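Long-range contacts in mandelate racemase/muconate lactonizing protein (Thermobispora bispora, PDB 3VC5), which probably catalyses the magnesium-dependent dehydration of D-glucarate to 5-dehydro-4-deoxy-D-glucarate, as a member of the mandelate racemase/muconate lactonizing enzyme family: residues 76-84 against 128-136; 245-253 against 272-282. One frame throughout, in Å; residues are numbered along the deposited sequence.

Interaction 1 (76-84 against 128-136)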
loop_
_atom_site.group_PDB
_atom_site.type_symbol
_atom_site.label_atom_id
_atom_site.label_comp_id
_atom_site.label_asym_id
_atom_site.label_seq_id
_atom_site.Cartn_x
_atom_site.Cartn_y
_atom_site.Cartn_z
ATOM N N HIS A 76 -17.346 -20.741 -5.483
ATOM C CA HIS A 76 -16.289 -20.182 -4.658
ATOM C C HIS A 76 -15.753 -21.212 -3.671
ATOM O O HIS A 76 -14.529 -21.354 -3.530
ATOM C CB HIS A 76 -16.799 -18.951 -3.896
ATOM C CG HIS A 76 -15.737 -18.251 -3.098
ATOM N ND1 HIS A 76 -14.665 -17.611 -3.685
ATOM C CD2 HIS A 76 -15.589 -18.080 -1.757
ATOM C CE1 HIS A 76 -13.915 -17.060 -2.750
ATOM N NE2 HIS A 76 -14.440 -17.358 -1.564
ATOM N N LEU A 77 -16.661 -21.870 -2.943
ATOM C CA LEU A 77 -16.280 -22.930 -2.024
ATOM C C LEU A 77 -15.346 -23.946 -2.710
ATOM O O LEU A 77 -14.339 -24.392 -2.127
ATOM C CB LEU A 77 -17.541 -23.633 -1.503
ATOM C CG LEU A 77 -17.361 -24.907 -0.679
ATOM C CD1 LEU A 77 -16.543 -24.647 0.598
ATOM C CD2 LEU A 77 -18.771 -25.472 -0.337
ATOM N N GLU A 78 -15.678 -24.330 -3.943
ATOM C CA GLU A 78 -14.846 -25.305 -4.677
ATOM C C GLU A 78 -13.420 -24.798 -4.914
ATOM O O GLU A 78 -12.439 -25.556 -4.794
ATOM C CB GLU A 78 -15.498 -25.703 -6.011
ATOM C CG GLU A 78 -16.762 -26.527 -5.827
ATOM C CD GLU A 78 -17.518 -26.733 -7.135
ATOM O OE1 GLU A 78 -17.169 -26.066 -8.151
ATOM O OE2 GLU A 78 -18.467 -27.556 -7.135
ATOM N N GLN A 79 -13.298 -23.518 -5.236
ATOM C CA GLN A 79 -11.982 -22.908 -5.428
ATOM C C GLN A 79 -11.214 -22.804 -4.125
ATOM O O GLN A 79 -9.993 -23.044 -4.106
ATOM C CB GLN A 79 -12.085 -21.527 -6.095
ATOM C CG GLN A 79 -12.603 -21.570 -7.531
ATOM C CD GLN A 79 -11.841 -22.514 -8.475
ATOM O OE1 GLN A 79 -12.464 -23.274 -9.249
ATOM N NE2 GLN A 79 -10.503 -22.469 -8.439
ATOM N N VAL A 80 -11.908 -22.492 -3.025
ATOM C CA VAL A 80 -11.245 -22.374 -1.739
ATOM C C VAL A 80 -10.728 -23.763 -1.327
ATOM O O VAL A 80 -9.597 -23.880 -0.834
ATOM C CB VAL A 80 -12.186 -21.767 -0.685
ATOM C CG1 VAL A 80 -11.571 -21.810 0.726
ATOM C CG2 VAL A 80 -12.546 -20.309 -1.044
ATOM N N ARG A 81 -11.528 -24.810 -1.527
ATOM C CA ARG A 81 -11.055 -26.162 -1.213
ATOM C C ARG A 81 -9.842 -26.530 -2.060
ATOM O O ARG A 81 -8.854 -27.066 -1.551
ATOM C CB ARG A 81 -12.158 -27.188 -1.441
ATOM C CG ARG A 81 -13.268 -27.145 -0.392
ATOM C CD ARG A 81 -14.225 -28.312 -0.646
ATOM N NE ARG A 81 -15.183 -28.506 0.423
ATOM C CZ ARG A 81 -16.493 -28.592 0.249
ATOM N NH1 ARG A 81 -17.028 -28.528 -0.970
ATOM N NH2 ARG A 81 -17.268 -28.758 1.316
ATOM N N ALA A 82 -9.910 -26.260 -3.359
ATOM C CA ALA A 82 -8.791 -26.606 -4.237
ATOM C C ALA A 82 -7.503 -25.862 -3.837
ATOM O O ALA A 82 -6.409 -26.452 -3.770
ATOM C CB ALA A 82 -9.160 -26.282 -5.678
ATOM N N ALA A 83 -7.624 -24.568 -3.554
ATOM C CA ALA A 83 -6.466 -23.796 -3.117
ATOM C C ALA A 83 -5.939 -24.296 -1.763
ATOM O O ALA A 83 -4.717 -24.448 -1.572
ATOM C CB ALA A 83 -6.810 -22.298 -3.054
ATOM N N ALA A 84 -6.852 -24.590 -0.830
ATOM C CA ALA A 84 -6.459 -25.031 0.492
ATOM C C ALA A 84 -5.585 -26.276 0.405
ATOM O O ALA A 84 -4.596 -26.392 1.125
ATOM C CB ALA A 84 -7.685 -25.322 1.343
ATOM N N ASP A 128 -8.411 -12.694 -5.699
ATOM C CA ASP A 128 -8.364 -11.957 -4.452
ATOM C C ASP A 128 -9.402 -12.528 -3.486
ATOM O O ASP A 128 -9.167 -12.586 -2.267
ATOM C CB ASP A 128 -8.701 -10.483 -4.697
ATOM C CG ASP A 128 -7.512 -9.697 -5.251
ATOM O OD1 ASP A 128 -6.367 -10.242 -5.252
ATOM O OD2 ASP A 128 -7.678 -8.503 -5.589
ATOM N N ARG A 129 -10.590 -12.875 -4.009
ATOM C CA ARG A 129 -11.632 -13.477 -3.165
ATOM C C ARG A 129 -11.167 -14.805 -2.545
ATOM O O ARG A 129 -11.388 -15.080 -1.338
ATOM C CB ARG A 129 -12.956 -13.680 -3.935
ATOM C CG ARG A 129 -13.695 -12.384 -4.227
ATOM C CD ARG A 129 -14.737 -12.548 -5.345
ATOM N NE ARG A 129 -15.353 -13.864 -5.333
ATOM C CZ ARG A 129 -16.626 -14.116 -5.056
ATOM N NH1 ARG A 129 -17.064 -15.376 -5.103
ATOM N NH2 ARG A 129 -17.468 -13.119 -4.769
ATOM N N VAL A 130 -10.482 -15.622 -3.341
ATOM C CA VAL A 130 -10.018 -16.913 -2.838
ATOM C C VAL A 130 -8.850 -16.718 -1.861
ATOM O O VAL A 130 -8.819 -17.286 -0.762
ATOM C CB VAL A 130 -9.670 -17.870 -3.974
ATOM C CG1 VAL A 130 -9.076 -19.178 -3.408
ATOM C CG2 VAL A 130 -10.950 -18.145 -4.800
ATOM N N PHE A 131 -7.941 -15.838 -2.217
ATOM C CA PHE A 131 -6.787 -15.569 -1.377
ATOM C C PHE A 131 -7.148 -15.015 0.003
ATOM O O PHE A 131 -6.509 -15.350 0.985
ATOM C CB PHE A 131 -5.898 -14.582 -2.104
ATOM C CG PHE A 131 -4.701 -14.096 -1.300
ATOM C CD1 PHE A 131 -3.597 -14.944 -1.039
ATOM C CD2 PHE A 131 -4.650 -12.767 -0.866
ATOM C CE1 PHE A 131 -2.496 -14.479 -0.340
ATOM C CE2 PHE A 131 -3.524 -12.283 -0.167
ATOM C CZ PHE A 131 -2.443 -13.141 0.084
ATOM N N ALA A 132 -8.127 -14.103 0.073
ATOM C CA ALA A 132 -8.357 -13.386 1.294
ATOM C C ALA A 132 -8.641 -14.295 2.476
ATOM O O ALA A 132 -8.220 -13.958 3.578
ATOM C CB ALA A 132 -9.490 -12.377 1.129
ATOM N N ALA A 133 -9.376 -15.394 2.291
ATOM C CA ALA A 133 -9.631 -16.281 3.453
ATOM C C ALA A 133 -8.313 -16.797 4.067
ATOM O O ALA A 133 -8.144 -16.890 5.310
ATOM C CB ALA A 133 -10.511 -17.469 3.044
ATOM N N PHE A 134 -7.369 -17.128 3.201
ATOM C CA PHE A 134 -6.100 -17.638 3.702
ATOM C C PHE A 134 -5.229 -16.525 4.296
ATOM O O PHE A 134 -4.520 -16.732 5.291
ATOM C CB PHE A 134 -5.390 -18.344 2.564
ATOM C CG PHE A 134 -6.232 -19.425 1.924
ATOM C CD1 PHE A 134 -6.669 -20.531 2.667
ATOM C CD2 PHE A 134 -6.587 -19.348 0.584
ATOM C CE1 PHE A 134 -7.445 -21.528 2.072
ATOM C CE2 PHE A 134 -7.368 -20.324 -0.010
ATOM C CZ PHE A 134 -7.786 -21.427 0.727
ATOM N N GLU A 135 -5.243 -15.345 3.673
ATOM C CA GLU A 135 -4.379 -14.259 4.135
ATOM C C GLU A 135 -4.752 -13.853 5.564
ATOM O O GLU A 135 -3.880 -13.643 6.405
ATOM C CB GLU A 135 -4.444 -13.069 3.193
ATOM C CG GLU A 135 -3.448 -11.960 3.551
ATOM C CD GLU A 135 -4.096 -10.676 4.053
ATOM O OE1 GLU A 135 -5.228 -10.710 4.587
ATOM O OE2 GLU A 135 -3.459 -9.597 3.903
ATOM N N VAL A 136 -6.050 -13.678 5.812
ATOM C CA VAL A 136 -6.517 -13.338 7.158
ATOM C C VAL A 136 -6.056 -14.392 8.170
ATOM O O VAL A 136 -5.572 -14.036 9.274
ATOM C CB VAL A 136 -8.073 -13.137 7.185
ATOM C CG1 VAL A 136 -8.592 -13.036 8.636
ATOM C CG2 VAL A 136 -8.425 -11.946 6.358
HETATM O O HOH W 1 -13.965 -16.367 -6.152
#
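The His76 imidazole meets helix 128-136 edge-on, its CE1 lying 3.5 Å from the backbone O of Arg129, close to the ring plane. Over one face of the same ring sits CG2 of Val80, one helical turn further on. The Arg129 guanidinium stands steeply to the imidazole, the two planes 76° apart, and NH1 approaches His76 ND1 to 3.6 Å. Their polar link is indirect: a water in the plane of the guanidinium, at its edge, accepts from Arg129 NE at 3.0 Å and also hydrogen-bonds His76 ND1. His76 CG is anti to the backbone N (chi1 -176°), which carries the ring out toward the facing helix, while NE2 is hydrogen-bonded to Thr70 OG1; both ring nitrogens therefore have a partner, which restrains the rotation of the imidazole. A leucine in place of His76 would probably leave the water and the Thr70 hydroxyl without their ring partner, and Arg129 less firmly positioned. The Phe134 ring likewise presents an edge, Val80 O lying in the ring plane, 3.4 Å from CZ of Phe134, although that oxygen already accepts the helical bond from Ala84 N. Ala83 CB packs obliquely against Phe134 CE2 at 3.7 Å. Val130 acts as a knob in the hole formed by His76, Gln79, Val80 and Ala83: CG2 meets Gln79 CB at 3.8 Å, and CG1 faces Ala83. The segments 76-84 and 128-136 cross at -54°, their axes 9.6 Å apart at closest approach, joining two parts of the N-terminal capping domain of the enolase superfamily. Helix 95-106 packs on Val130 through Val102; Val56 of strand 50-60 touches Val80 and Phe134, and Val28 of strand 25-36 lies against Phe134 and Ala84.

Interaction 2 (245-253 against 272-282)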
loop_
_atom_site.group_PDB
_atom_site.type_symbol
_atom_site.label_atom_id
_atom_site.label_comp_id
_atom_site.label_asym_id
_atom_site.label_seq_id
_atom_site.Cartn_x
_atom_site.Cartn_y
_atom_site.Cartn_z
ATOM N N THR A 245 -31.974 5.516 -12.706
ATOM C CA THR A 245 -31.408 6.162 -13.874
ATOM C C THR A 245 -30.579 7.356 -13.423
ATOM O O THR A 245 -30.655 7.795 -12.265
ATOM C CB THR A 245 -32.516 6.691 -14.800
ATOM O OG1 THR A 245 -33.265 7.696 -14.110
ATOM C CG2 THR A 245 -33.442 5.569 -15.224
ATOM N N VAL A 246 -29.797 7.905 -14.341
ATOM C CA VAL A 246 -29.032 9.101 -14.042
ATOM C C VAL A 246 -29.959 10.277 -13.660
ATOM O O VAL A 246 -29.740 10.965 -12.640
ATOM C CB VAL A 246 -28.146 9.465 -15.262
ATOM C CG1 VAL A 246 -27.585 10.871 -15.133
ATOM C CG2 VAL A 246 -27.007 8.423 -15.398
ATOM N N GLU A 247 -30.993 10.486 -14.457
ATOM C CA GLU A 247 -31.951 11.558 -14.240
ATOM C C GLU A 247 -32.575 11.472 -12.859
ATOM O O GLU A 247 -32.587 12.416 -12.147
ATOM C CB GLU A 247 -33.022 11.537 -15.341
ATOM C CG GLU A 247 -33.694 12.900 -15.599
ATOM C CD GLU A 247 -35.021 12.870 -16.419
ATOM O OE1 GLU A 247 -35.948 13.615 -16.069
ATOM O OE2 GLU A 247 -35.136 12.134 -17.409
ATOM N N THR A 248 -33.063 10.304 -12.494
ATOM C CA THR A 248 -33.664 10.101 -11.175
ATOM C C THR A 248 -32.671 10.323 -10.050
ATOM O O THR A 248 -33.008 10.919 -9.010
ATOM C CB THR A 248 -34.314 8.708 -11.108
ATOM O OG1 THR A 248 -35.443 8.706 -11.991
ATOM C CG2 THR A 248 -34.764 8.354 -9.701
ATOM N N SER A 249 -31.456 9.812 -10.239
ATOM C CA SER A 249 -30.428 9.969 -9.228
ATOM C C SER A 249 -30.155 11.429 -8.927
ATOM O O SER A 249 -29.942 11.800 -7.769
ATOM C CB SER A 249 -29.117 9.301 -9.652
ATOM O OG SER A 249 -29.333 7.920 -9.865
ATOM N N ILE A 250 -30.097 12.248 -9.975
ATOM C CA ILE A 250 -29.793 13.653 -9.797
ATOM C C ILE A 250 -30.943 14.338 -9.043
ATOM O O ILE A 250 -30.718 15.176 -8.154
ATOM C CB ILE A 250 -29.493 14.343 -11.143
ATOM C CG1 ILE A 250 -28.143 13.831 -11.684
ATOM C CG2 ILE A 250 -29.465 15.847 -10.954
ATOM C CD1 ILE A 250 -27.894 14.197 -13.139
ATOM N N ARG A 251 -32.172 13.962 -9.380
ATOM C CA ARG A 251 -33.337 14.584 -8.762
ATOM C C ARG A 251 -33.336 14.226 -7.277
ATOM O O ARG A 251 -33.554 15.088 -6.428
ATOM C CB ARG A 251 -34.617 14.100 -9.453
ATOM C CG ARG A 251 -35.905 14.750 -8.968
ATOM C CD ARG A 251 -37.091 14.313 -9.814
ATOM N NE ARG A 251 -37.392 12.893 -9.627
ATOM C CZ ARG A 251 -37.248 11.962 -10.569
ATOM N NH1 ARG A 251 -36.812 12.291 -11.783
ATOM N NH2 ARG A 251 -37.552 10.698 -10.301
ATOM N N VAL A 252 -33.043 12.964 -6.953
ATOM C CA VAL A 252 -33.034 12.554 -5.543
ATOM C C VAL A 252 -31.882 13.180 -4.752
ATOM O O VAL A 252 -32.088 13.671 -3.629
ATOM C CB VAL A 252 -33.021 11.022 -5.386
ATOM C CG1 VAL A 252 -32.787 10.621 -3.911
ATOM C CG2 VAL A 252 -34.339 10.443 -5.899
ATOM N N GLY A 253 -30.670 13.140 -5.313
ATOM C CA GLY A 253 -29.514 13.771 -4.682
ATOM C C GLY A 253 -29.777 15.240 -4.367
ATOM O O GLY A 253 -29.477 15.729 -3.275
ATOM N N GLY A 272 -22.305 6.661 -15.751
ATOM C CA GLY A 272 -23.548 7.176 -15.140
ATOM C C GLY A 272 -23.258 7.745 -13.754
ATOM O O GLY A 272 -23.738 8.828 -13.386
ATOM N N MET A 273 -22.437 7.047 -12.973
ATOM C CA MET A 273 -22.066 7.547 -11.655
ATOM C C MET A 273 -21.336 8.888 -11.745
ATOM O O MET A 273 -21.599 9.807 -10.955
ATOM C CB MET A 273 -21.186 6.519 -10.942
ATOM C CG MET A 273 -22.023 5.331 -10.473
ATOM S SD MET A 273 -22.898 5.580 -8.909
ATOM C CE MET A 273 -21.532 5.749 -7.745
ATOM N N ALA A 274 -20.437 9.016 -12.720
ATOM C CA ALA A 274 -19.680 10.271 -12.882
ATOM C C ALA A 274 -20.627 11.425 -13.255
ATOM O O ALA A 274 -20.471 12.534 -12.775
ATOM C CB ALA A 274 -18.601 10.116 -13.917
ATOM N N ARG A 275 -21.593 11.153 -14.106
ATOM C CA ARG A 275 -22.567 12.159 -14.499
ATOM C C ARG A 275 -23.436 12.584 -13.359
ATOM O O ARG A 275 -23.713 13.738 -13.223
ATOM C CB ARG A 275 -23.424 11.679 -15.632
ATOM C CG ARG A 275 -22.637 11.401 -16.846
ATOM C CD ARG A 275 -23.450 11.453 -18.046
ATOM N NE ARG A 275 -24.290 10.324 -18.305
ATOM C CZ ARG A 275 -25.575 10.425 -18.616
ATOM N NH1 ARG A 275 -26.283 9.373 -18.875
ATOM N NH2 ARG A 275 -26.171 11.588 -18.664
ATOM N N VAL A 276 -23.860 11.637 -12.536
ATOM C CA VAL A 276 -24.624 11.987 -11.326
ATOM C C VAL A 276 -23.766 12.800 -10.355
ATOM O O VAL A 276 -24.212 13.834 -9.815
ATOM C CB VAL A 276 -25.197 10.715 -10.639
ATOM C CG1 VAL A 276 -25.832 11.040 -9.265
ATOM C CG2 VAL A 276 -26.208 10.022 -11.564
ATOM N N ALA A 277 -22.527 12.357 -10.136
ATOM C CA ALA A 277 -21.692 12.977 -9.111
ATOM C C ALA A 277 -21.474 14.463 -9.376
ATOM O O ALA A 277 -21.378 15.273 -8.450
ATOM C CB ALA A 277 -20.358 12.263 -8.995
ATOM N N ALA A 278 -21.381 14.812 -10.652
ATOM C CA ALA A 278 -21.135 16.183 -11.074
ATOM C C ALA A 278 -22.339 17.087 -10.814
ATOM O O ALA A 278 -22.217 18.325 -10.842
ATOM C CB ALA A 278 -20.761 16.205 -12.564
ATOM N N GLU A 279 -23.502 16.485 -10.566
ATOM C CA GLU A 279 -24.765 17.273 -10.497
ATOM C C GLU A 279 -25.524 17.154 -9.160
ATOM O O GLU A 279 -26.640 17.688 -9.011
ATOM C CB GLU A 279 -25.689 16.883 -11.645
ATOM C CG GLU A 279 -25.114 17.227 -13.015
ATOM C CD GLU A 279 -25.004 18.725 -13.234
ATOM O OE1 GLU A 279 -25.530 19.497 -12.397
ATOM O OE2 GLU A 279 -24.388 19.136 -14.242
ATOM N N VAL A 280 -24.925 16.462 -8.189
ATOM C CA VAL A 280 -25.528 16.337 -6.846
ATOM C C VAL A 280 -24.603 16.917 -5.787
ATOM O O VAL A 280 -23.387 16.959 -5.987
ATOM C CB VAL A 280 -25.932 14.886 -6.504
ATOM C CG1 VAL A 280 -26.927 14.346 -7.538
ATOM C CG2 VAL A 280 -24.702 13.979 -6.426
ATOM N N PRO A 281 -25.178 17.400 -4.669
ATOM C CA PRO A 281 -24.352 18.146 -3.699
ATOM C C PRO A 281 -23.558 17.311 -2.705
ATOM O O PRO A 281 -22.641 17.840 -2.060
ATOM C CB PRO A 281 -25.373 18.993 -2.940
ATOM C CG PRO A 281 -26.677 18.232 -3.097
ATOM C CD PRO A 281 -26.625 17.600 -4.449
ATOM N N MET A 282 -23.892 16.031 -2.574
ATOM C CA MET A 282 -23.144 15.168 -1.671
ATOM C C MET A 282 -22.235 14.230 -2.485
ATOM O O MET A 282 -22.508 13.979 -3.658
ATOM C CB MET A 282 -24.102 14.361 -0.780
ATOM C CG MET A 282 -24.857 13.256 -1.495
ATOM S SD MET A 282 -26.240 13.867 -2.499
ATOM C CE MET A 282 -27.236 14.754 -1.290
#
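Val246 lays its methyls over one face of the Arg275 guanidinium, CG2 lying 3.7 Å from NH1, and the two side chains cross at about a right angle. The same CG2 abuts Gly272 CA, while CG1 meets Val276 CG2. Val276 also presses on Ser249, CG2 to CB 3.6 Å. Ile250, extended at chi2 (167°), brings CD1 to 3.8 Å from Glu279 CB, and Val280 CG1 fits between Ile250 CA and Gly253 CA; a side chain on Gly253 would collide with that methyl. Beyond it, Met282 CE lies 3.1 Å from Gly253 O. These are consecutive helices on the outside of the family's modified TIM barrel, following strands 236-239 and 262-264 in right-handed beta-alpha-beta crossovers, the axes of 246-253 and 272-277 coming within 9.3 Å at their closest. Behind the apolar layer, Ser249 OG donates to Thr245 O at 2.7 Å, and Ser249 N reaches this oxygen from the opposite face of the carbonyl plane. Thr245 is the N-cap, OG1 accepting from Thr248 N in a nearly straight bond (165°). The C-terminal Trp441 joins backbone bonds with Thr245, and its carboxylate is hydrogen-bonded to Thr248 OG1. Glu279 turns its carboxylate to a salt bridge with Arg254.

In the fold
The two contacts come in series along the chain: interaction 1 is complete in the N-terminal part before the first residue of interaction 2 is reached, and they lie on opposite sides of the chain's centre. Their own centres are 37 Å apart and their nearest atoms about 20 Å apart, and they share neither helix nor sheet. Interaction 1 packs helices 74-85 and 123-146 beside the three-stranded antiparallel sheet of the N-terminal domain; interaction 2 pairs helices 246-255 and 270-277 outside the barrel. Neither includes a metal ligand or proposed proton acceptor, though one residue of each comes fairly near: side chain to side chain, Arg129 is about 9 Å from the predicted proton acceptor His338, and Met282 about 9 Å from the magnesium ligand Glu264.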